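Local coordinates for glycosylation Associate Protein 3 (Streptococcus agalactiae serotype V, PDB 6OYC), which is probably an accessory Sec system protein that works in the Gap123 complex, assisting glycosylation and secretion of a surface glycoprotein, at residues S182-Q185 / K189-L192. Residues are numbered along the deposited sequence; the frame is centred on the assembly and turned at random.
Sequences SISQ and KVEL
S184 sets its side chain against V190, with OG 3.1 Å from V190 CG1 and CB only slightly farther from the same methyl, at 3.2 Å. Both serine side-chain atoms therefore come up against one branch of the valine, in a fit so tight that its detail is doubtful. That branch, CG1, lies between the backbone N and the carbonyl carbon of V190 (chi1 85°), while CG2 is anti to the backbone N. On the serine, a chi1 of 180° swings OG away from its own backbone N, beside its own carbonyl carbon and toward V190, where it also approaches the start of the other segment, 3.8 Å from K189 C. The hydroxyl makes no hydrogen bond there: S184 OG and V190 N are 3.4 Å apart, but the angle is poor. A non-polar surface contact thus joins the two segments. S184 is the third residue of a type I' turn, S182 to Q185, which a short bond from Q185 N to S182 O (2.6 Å) closes. I183 and S184, its central pair, both have positive phi, and the CB of S184 faces V190. L192 also aims its CB toward the turn, yet its CD1 stays 4.6 Å from I183 N. Beyond the contact, V190 and L192 both touch L167, and backbone hydrogen bonds tie E191 to N165 and L167. The arrangement is a tight turn in the loop after helix 171-174, resting against the entry to strand 191-193, within this chain an edge strand of the parallel sheet of an alpha/beta domain, beside strand 163-168.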
loop_
_atom_site.group_PDB
_atom_site.type_symbol
_atom_site.label_atom_id
_atom_site.label_comp_id
_atom_site.label_asym_id
_atom_site.label_seq_id
_atom_site.Cartn_x
_atom_site.Cartn_y
_atom_site.Cartn_z
ATOM N N SER C 182 -2.453 14.787 -11.802
ATOM C CA SER C 182 -3.904 14.775 -11.935
ATOM C C SER C 182 -4.309 14.755 -13.402
ATOM O O SER C 182 -3.957 15.669 -14.150
ATOM C CB SER C 182 -4.519 15.991 -11.241
ATOM O OG SER C 182 -5.885 16.154 -11.571
ATOM N N ILE C 183 -5.053 13.702 -13.804
ATOM C CA ILE C 183 -5.640 13.507 -15.137
ATOM C C ILE C 183 -4.611 13.771 -16.235
ATOM O O ILE C 183 -4.970 14.166 -17.352
ATOM C CB ILE C 183 -6.902 14.377 -15.306
ATOM C CG1 ILE C 183 -7.714 14.388 -14.010
ATOM C CG2 ILE C 183 -7.793 13.859 -16.435
ATOM C CD1 ILE C 183 -8.949 15.246 -14.086
ATOM N N SER C 184 -3.328 13.546 -15.924
ATOM C CA SER C 184 -2.156 13.744 -16.795
ATOM C C SER C 184 -1.707 15.202 -16.853
ATOM O O SER C 184 -0.735 15.514 -17.570
ATOM C CB SER C 184 -2.386 13.240 -18.228
ATOM O OG SER C 184 -1.236 13.450 -19.033
ATOM N N GLN C 185 -2.341 16.111 -16.110
ATOM C CA GLN C 185 -2.002 17.517 -16.267
ATOM C C GLN C 185 -0.623 17.762 -15.656
ATOM O O GLN C 185 -0.488 18.401 -14.603
ATOM C CB GLN C 185 -3.099 18.415 -15.677
ATOM C CG GLN C 185 -4.584 18.009 -15.990
ATOM C CD GLN C 185 -4.950 17.741 -17.481
ATOM O OE1 GLN C 185 -4.093 17.584 -18.358
ATOM N NE2 GLN C 185 -6.257 17.693 -17.749
ATOM N N LYS C 189 1.262 13.829 -22.498
ATOM C CA LYS C 189 0.162 12.885 -22.627
ATOM C C LYS C 189 0.500 11.602 -21.868
ATOM O O LYS C 189 1.662 11.185 -21.822
ATOM C CB LYS C 189 -0.060 12.572 -24.113
ATOM C CG LYS C 189 1.052 11.686 -24.693
ATOM C CD LYS C 189 1.067 11.640 -26.206
ATOM C CE LYS C 189 1.996 10.539 -26.677
ATOM N NZ LYS C 189 1.265 9.545 -27.502
ATOM N N VAL C 190 -0.514 10.966 -21.273
ATOM C CA VAL C 190 -0.270 9.773 -20.467
ATOM C C VAL C 190 -1.552 8.962 -20.317
ATOM O O VAL C 190 -2.662 9.499 -20.387
ATOM C CB VAL C 190 0.313 10.152 -19.083
ATOM C CG1 VAL C 190 -0.790 10.497 -18.098
ATOM C CG2 VAL C 190 1.194 9.044 -18.569
ATOM N N GLU C 191 -1.388 7.656 -20.096
ATOM C CA GLU C 191 -2.460 6.749 -19.702
ATOM C C GLU C 191 -2.175 6.238 -18.290
ATOM O O GLU C 191 -1.106 5.669 -18.036
ATOM C CB GLU C 191 -2.568 5.570 -20.673
ATOM C CG GLU C 191 -3.106 5.912 -22.052
ATOM C CD GLU C 191 -4.610 6.094 -22.047
ATOM O OE1 GLU C 191 -5.324 5.111 -21.726
ATOM O OE2 GLU C 191 -5.070 7.226 -22.345
ATOM N N LEU C 192 -3.129 6.430 -17.381
ATOM C CA LEU C 192 -2.984 5.983 -16.003
ATOM C C LEU C 192 -3.482 4.556 -15.838
ATOM O O LEU C 192 -4.582 4.217 -16.286
ATOM C CB LEU C 192 -3.746 6.898 -15.048
ATOM C CG LEU C 192 -3.563 8.390 -15.271
ATOM C CD1 LEU C 192 -4.364 9.165 -14.238
ATOM C CD2 LEU C 192 -2.111 8.737 -15.187
#